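Local coordinates for uncharacterized protein (Parabacteroides distasonis, PDB 3LM3) that is of unknown function but probably acts on carbohydrates as a glycoside hydrolase or deacetylase, at residues Trp34-Ser37 / Arg38-Leu42; Trp74-Thr77 / Met78-Glu82. One frame throughout, in Å; residues are numbered along the deposited sequence.

Strand 21-29 of the five-stranded parallel sheet leads into a long loop, and interaction 1 (34-37 with 38-42) closes a small turn within it, well before helix 53-64. Farther along, strand 73-76, which pairs in parallel with strand 21-29, ends in interaction 2 (74-77 with 78-82), where the chain turns directly into helix 78-82. The two contacts follow one another in series, neither enclosing nor crossing the other, and their centres lie about 11 Å apart. They touch: Glu35 OE2 is 2.7 Å from Thr77 OG1, a probable hydrogen bond, and Arg38 forms a salt bridge with Glu82. The loop is thereby tied to the start and end of the short helix.

Interaction 1 (Trp34-Ser37 / Arg38-Leu42); sequences WEVS and RDVKL
Trp34 and Leu42 close a turn in which the chain doubles back, Leu42 N donating to Trp34 O at 3.0 Å in a nearly straight bond (169° at the hydrogen). A weak, bent bond runs from Val36 N to Val40 O, and Glu35 CA-H makes a CA-H...O contact with the same oxygen. Glu35 and Lys41, joined by a single beta bridge, send their side chains out alongside each other, though Glu35 OE1 and Lys41 NZ remain 4.9 Å apart; the carboxylate bonds Thr31, Thr32 and Asn79 through OE1 and Thr77 through OE2.

Apolar contacts line the turn. With CG1 of Val40 anti to its backbone N (chi1 -177°), that methyl meets Val36 CG2 at 3.4 Å, tighter than usual van der Waals contact. Val36 CG1 touches Leu42 CD1 at 3.9 Å, the two side chains crossing at about a right angle.

At the bend a water donates to Ser37 OG and accepts from Arg38 NH1 at 2.8 Å, lying in the guanidinium plane at its edge. The turn, in the loop after strand 21-29, contacts two helices: Arg122 and Glu129 of helix 120-138 form salt bridges with Asp39 and Arg38 and Glu126 bonds Ser37, while Arg38 also forms a salt bridge with Glu82 of helix 78-82.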
ATOM      1  N   TRP A  34      -2.594  16.594  -4.254  1.00 10.69           N
ATOM      2  CA  TRP A  34      -1.281  16.005  -4.567  1.00  9.34           C
ATOM      3  C   TRP A  34      -0.173  16.989  -4.208  1.00  9.44           C
ATOM      4  O   TRP A  34       0.670  17.374  -5.049  1.00 10.24           O
ATOM      5  CB  TRP A  34      -1.191  15.650  -6.061  1.00 10.27           C
ATOM      6  CG  TRP A  34      -2.181  14.621  -6.571  1.00 12.57           C
ATOM      7  CD1 TRP A  34      -2.879  13.718  -5.851  1.00 13.43           C
ATOM      8  CD2 TRP A  34      -2.550  14.409  -7.948  1.00 15.43           C
ATOM      9  NE1 TRP A  34      -3.674  12.939  -6.694  1.00 16.08           N
ATOM     10  CE2 TRP A  34      -3.477  13.347  -7.980  1.00 18.09           C
ATOM     11  CE3 TRP A  34      -2.167  15.006  -9.153  1.00 19.15           C
ATOM     12  CZ2 TRP A  34      -4.048  12.877  -9.167  1.00 25.25           C
ATOM     13  CZ3 TRP A  34      -2.742  14.535 -10.344  1.00 20.99           C
ATOM     14  CH2 TRP A  34      -3.661  13.479 -10.333  1.00 21.25           C
ATOM     15  N   GLU A  35      -0.177  17.443  -2.967  1.00  8.44           N
ATOM     16  CA  GLU A  35       0.798  18.436  -2.513  1.00  8.00           C
ATOM     17  C   GLU A  35       1.979  17.703  -1.869  1.00  7.78           C
ATOM     18  O   GLU A  35       1.996  17.379  -0.680  1.00  8.40           O
ATOM     19  CB  GLU A  35       0.186  19.538  -1.653  1.00  8.05           C
ATOM     20  CG  GLU A  35      -0.638  19.029  -0.447  1.00  8.32           C
ATOM     21  CD  GLU A  35      -1.436  20.098   0.245  1.00  8.04           C
ATOM     22  OE1 GLU A  35      -1.542  21.255  -0.271  1.00  9.03           O
ATOM     23  OE2 GLU A  35      -1.941  19.803   1.346  1.00  9.00           O
ATOM     24  N   VAL A  36       2.986  17.453  -2.693  1.00  8.43           N
ATOM     25  CA  VAL A  36       4.190  16.745  -2.248  1.00  7.62           C
ATOM     26  C   VAL A  36       5.126  17.641  -1.462  1.00  7.56           C
ATOM     27  O   VAL A  36       5.989  17.149  -0.729  1.00  8.64           O
ATOM     28  CB  VAL A  36       4.948  16.161  -3.458  1.00  7.32           C
ATOM     29  CG1 VAL A  36       4.106  15.077  -4.184  1.00  8.52           C
ATOM     30  CG2 VAL A  36       5.407  17.217  -4.447  1.00  8.02           C
ATOM     31  N   SER A  37       4.952  18.958  -1.569  1.00  7.90           N
ATOM     32  CA  SER A  37       5.685  19.905  -0.741  1.00  7.45           C
ATOM     33  C   SER A  37       4.811  21.123  -0.492  1.00  9.05           C
ATOM     34  O   SER A  37       3.634  21.124  -0.852  1.00  9.51           O
ATOM     35  CB  SER A  37       7.032  20.258  -1.385  1.00  9.19           C
ATOM     36  OG  SER A  37       7.825  21.016  -0.496  1.00  9.16           O
ATOM     37  N   ARG A  38       5.365  22.160   0.114  1.00  8.57           N
ATOM     38  CA  ARG A  38       4.571  23.343   0.404  1.00  8.31           C
ATOM     39  C   ARG A  38       4.091  24.048  -0.869  1.00 11.65           C
ATOM     40  O   ARG A  38       2.926  24.432  -0.986  1.00 10.41           O
ATOM     41  CB  ARG A  38       5.378  24.337   1.235  1.00  8.85           C
ATOM     42  CG  ARG A  38       5.700  23.833   2.610  1.00  8.71           C
ATOM     43  CD  ARG A  38       6.548  24.823   3.401  1.00  7.58           C
ATOM     44  NE  ARG A  38       6.821  24.364   4.776  1.00  9.13           N
ATOM     45  CZ  ARG A  38       7.910  23.687   5.172  1.00  9.08           C
ATOM     46  NH1 ARG A  38       8.868  23.361   4.299  1.00 10.40           N
ATOM     47  NH2 ARG A  38       8.054  23.338   6.446  1.00 12.15           N
ATOM     48  N   ASP A  39       5.011  24.216  -1.812  1.00 10.31           N
ATOM     49  CA  ASP A  39       4.746  24.972  -3.056  1.00 11.26           C
ATOM     50  C   ASP A  39       4.555  24.066  -4.272  1.00 12.37           C
ATOM     51  O   ASP A  39       4.358  24.551  -5.383  1.00 18.27           O
ATOM     52  CB  ASP A  39       5.892  25.971  -3.302  1.00 11.33           C
ATOM     53  CG  ASP A  39       7.251  25.278  -3.526  1.00 13.70           C
ATOM     54  OD1 ASP A  39       7.574  24.295  -2.840  1.00  9.29           O
ATOM     55  OD2 ASP A  39       8.009  25.699  -4.427  1.00 13.31           O
ATOM     56  N   VAL A  40       4.640  22.752  -4.114  1.00  8.52           N
ATOM     57  CA  VAL A  40       4.530  21.830  -5.227  1.00  9.44           C
ATOM     58  C   VAL A  40       3.207  21.112  -5.084  1.00 11.02           C
ATOM     59  O   VAL A  40       3.113  20.086  -4.408  1.00 10.63           O
ATOM     60  CB  VAL A  40       5.717  20.840  -5.303  1.00  8.77           C
ATOM     61  CG1 VAL A  40       5.599  19.935  -6.532  1.00  9.59           C
ATOM     62  CG2 VAL A  40       7.049  21.617  -5.311  1.00 10.19           C
ATOM     63  N   LYS A  41       2.191  21.703  -5.700  1.00 10.87           N
ATOM     64  CA  LYS A  41       0.815  21.251  -5.636  1.00 10.91           C
ATOM     65  C   LYS A  41       0.475  20.723  -6.998  1.00 10.92           C
ATOM     66  O   LYS A  41       0.217  21.493  -7.920  1.00 15.62           O
ATOM     67  CB  LYS A  41      -0.095  22.391  -5.226  1.00 11.99           C
ATOM     68  CG  LYS A  41       0.142  22.926  -3.851  1.00 13.04           C
ATOM     69  CD  LYS A  41      -0.720  24.170  -3.626  1.00 14.52           C
ATOM     70  CE  LYS A  41      -0.777  24.555  -2.200  1.00 15.62           C
ATOM     71  NZ  LYS A  41      -1.544  25.826  -2.034  1.00 23.46           N
ATOM     72  N   LEU A  42       0.542  19.420  -7.175  1.00 11.00           N
ATOM     73  CA  LEU A  42       0.466  18.850  -8.520  1.00 12.78           C
ATOM     74  C   LEU A  42      -0.982  18.794  -9.060  1.00 16.80           C
ATOM     75  O   LEU A  42      -1.202  18.587 -10.251  1.00 18.58           O
ATOM     76  CB  LEU A  42       1.141  17.477  -8.566  1.00 14.52           C
ATOM     77  CG  LEU A  42       2.586  17.407  -8.028  1.00 14.76           C
ATOM     78  CD1 LEU A  42       2.982  15.940  -7.784  1.00 17.23           C
ATOM     79  CD2 LEU A  42       3.514  18.111  -9.004  1.00 17.76           C
TER
HETATM   80  O   HOH W   1       9.031  23.319   1.518  1.00 13.56           O

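Interaction 2 (Trp74-Thr77 / Met78-Glu82); sequences WGFT and MNALE
This is an N-cap contact at a strand-to-helix junction: Thr77 follows strand 73-76 of the five-stranded parallel sheet and is the N-cap residue just before helix 78-82, whose axis stands at 97° to the strand. The Thr77 hydroxyl lies between the backbone N and the carbonyl carbon (chi1 65°), which turns OG1 back over the first turn to accept from Ala80 N at 3.1 Å. Thr77 O takes the first regular helical bond, from Leu81 N at 3.0 Å. Both bonds have an angle of 155° at the hydrogen.

Apolar packing fills the corner beside the cap. Leu81 crosses Phe76 at a slant and sets CD2 against Phe76 CB at 3.5 Å, while Ala80 CB meets the edge of the Phe76 ring, near its plane, 4.0 Å from Phe76 CD2. Helix 86-102 also packs on Phe76, through Arg92 and Val95, and helix 120-138 on Leu81, through Ala130 and Ile134.

A valine in place of Thr77 would probably leave Ala80 N without its capping acceptor and Glu35 OE2 without the Thr77 hydroxyl. Since OG1 accepts from Ala80 N and also bonds Glu35 OE2, the buried hydroxyl links the start of the helix to the neighbouring loop.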
ATOM      1  N   TRP A  74      -3.185   8.593  11.187  1.00  6.82           N
ATOM      2  CA  TRP A  74      -3.540   9.881  10.586  1.00  5.70           C
ATOM      3  C   TRP A  74      -2.331  10.385   9.846  1.00  6.56           C
ATOM      4  O   TRP A  74      -1.253  10.530  10.428  1.00  8.46           O
ATOM      5  CB  TRP A  74      -3.903  10.862  11.686  1.00  6.24           C
ATOM      6  CG  TRP A  74      -5.113  10.491  12.489  1.00  6.73           C
ATOM      7  CD1 TRP A  74      -5.124   9.893  13.731  1.00  7.07           C
ATOM      8  CD2 TRP A  74      -6.496  10.717  12.147  1.00  5.84           C
ATOM      9  NE1 TRP A  74      -6.419   9.744  14.160  1.00  6.11           N
ATOM     10  CE2 TRP A  74      -7.276  10.243  13.205  1.00  6.33           C
ATOM     11  CE3 TRP A  74      -7.145  11.270  11.018  1.00  7.29           C
ATOM     12  CZ2 TRP A  74      -8.671  10.312  13.202  1.00  8.25           C
ATOM     13  CZ3 TRP A  74      -8.528  11.349  11.020  1.00  9.50           C
ATOM     14  CH2 TRP A  74      -9.287  10.873  12.097  1.00  8.42           C
ATOM     15  N   GLY A  75      -2.480  10.668   8.570  1.00  6.73           N
ATOM     16  CA  GLY A  75      -1.387  11.158   7.774  1.00  7.70           C
ATOM     17  C   GLY A  75      -1.688  12.542   7.238  1.00  8.47           C
ATOM     18  O   GLY A  75      -2.718  12.747   6.586  1.00  8.14           O
ATOM     19  N   PHE A  76      -0.793  13.504   7.494  1.00  6.09           N
ATOM     20  CA  PHE A  76      -0.984  14.902   7.096  1.00  6.76           C
ATOM     21  C   PHE A  76       0.032  15.328   6.049  1.00  6.61           C
ATOM     22  O   PHE A  76       1.225  15.063   6.190  1.00  6.63           O
ATOM     23  CB  PHE A  76      -0.735  15.829   8.289  1.00  7.96           C
ATOM     24  CG  PHE A  76      -1.809  15.812   9.361  1.00  6.91           C
ATOM     25  CD1 PHE A  76      -1.937  14.770  10.255  1.00  9.10           C
ATOM     26  CD2 PHE A  76      -2.663  16.881   9.476  1.00  9.14           C
ATOM     27  CE1 PHE A  76      -2.930  14.807  11.244  1.00 11.64           C
ATOM     28  CE2 PHE A  76      -3.662  16.912  10.452  1.00  8.57           C
ATOM     29  CZ  PHE A  76      -3.790  15.881  11.309  1.00 10.88           C
ATOM     30  N   THR A  77      -0.407  16.084   5.047  1.00  5.67           N
ATOM     31  CA  THR A  77       0.537  16.780   4.189  1.00  6.43           C
ATOM     32  C   THR A  77       1.202  17.947   4.950  1.00  7.25           C
ATOM     33  O   THR A  77       0.742  18.351   6.012  1.00  6.56           O
ATOM     34  CB  THR A  77      -0.146  17.373   2.988  1.00  6.34           C
ATOM     35  OG1 THR A  77      -1.066  18.390   3.423  1.00  7.39           O
ATOM     36  CG2 THR A  77      -0.835  16.302   2.180  1.00  6.91           C
HETATM   37  N   MSE A  78       2.270  18.504   4.388  1.00  6.87           N
HETATM   38  CA  MSE A  78       2.942  19.607   5.062  1.00  6.16           C
HETATM   39  C   MSE A  78       2.010  20.773   5.221  1.00  7.52           C
HETATM   40  O   MSE A  78       1.950  21.387   6.288  1.00  7.92           O
HETATM   41  CB  MSE A  78       4.215  20.038   4.336  1.00  7.92           C
HETATM   42  CG  MSE A  78       4.991  21.064   5.136  1.00  9.38           C
HETATM   43 SE   MSE A  78       5.891  20.299   6.678  0.75 11.26          SE
HETATM   44  CE  MSE A  78       7.394  19.504   5.698  1.00  9.25           C
ATOM     45  N   ASN A  79       1.273  21.082   4.166  1.00  7.09           N
ATOM     46  CA  ASN A  79       0.368  22.233   4.247  1.00  7.12           C
ATOM     47  C   ASN A  79      -0.747  22.007   5.267  1.00  9.00           C
ATOM     48  O   ASN A  79      -1.139  22.948   5.964  1.00  9.14           O
ATOM     49  CB  ASN A  79      -0.176  22.573   2.854  1.00  7.63           C
ATOM     50  CG  ASN A  79       0.895  23.161   1.938  1.00  7.26           C
ATOM     51  OD1 ASN A  79       1.888  23.718   2.423  1.00  9.40           O
ATOM     52  ND2 ASN A  79       0.738  22.978   0.634  1.00  8.23           N
ATOM     53  N   ALA A  80      -1.223  20.761   5.424  1.00  7.26           N
ATOM     54  CA  ALA A  80      -2.235  20.485   6.449  1.00  8.07           C
ATOM     55  C   ALA A  80      -1.646  20.583   7.858  1.00  7.77           C
ATOM     56  O   ALA A  80      -2.338  20.969   8.812  1.00 10.11           O
ATOM     57  CB  ALA A  80      -2.867  19.147   6.235  1.00  8.43           C
ATOM     58  N   LEU A  81      -0.370  20.206   8.024  1.00  7.74           N
ATOM     59  CA  LEU A  81       0.293  20.358   9.326  1.00  8.76           C
ATOM     60  C   LEU A  81       0.460  21.805   9.733  1.00  8.99           C
ATOM     61  O   LEU A  81       0.377  22.141  10.908  1.00  9.26           O
ATOM     62  CB  LEU A  81       1.699  19.742   9.332  1.00  9.68           C
ATOM     63  CG  LEU A  81       1.742  18.234   9.378  1.00  8.40           C
ATOM     64  CD1 LEU A  81       3.215  17.798   9.240  1.00 10.08           C
ATOM     65  CD2 LEU A  81       1.043  17.701  10.642  1.00  9.52           C
ATOM     66  N   GLU A  82       0.717  22.666   8.750  1.00  8.10           N
ATOM     67  CA  GLU A  82       1.095  24.059   9.026  1.00  8.40           C
ATOM     68  C   GLU A  82      -0.022  25.074   8.933  1.00  8.27           C
ATOM     69  O   GLU A  82       0.140  26.199   9.440  1.00 10.37           O
ATOM     70  CB  GLU A  82       2.235  24.462   8.096  1.00 10.45           C
ATOM     71  CG  GLU A  82       3.550  23.787   8.414  1.00 11.94           C
ATOM     72  CD  GLU A  82       4.695  24.248   7.529  1.00 12.19           C
ATOM     73  OE1 GLU A  82       4.475  24.542   6.333  1.00 14.45           O
ATOM     74  OE2 GLU A  82       5.839  24.280   8.037  1.00 16.70           O
TER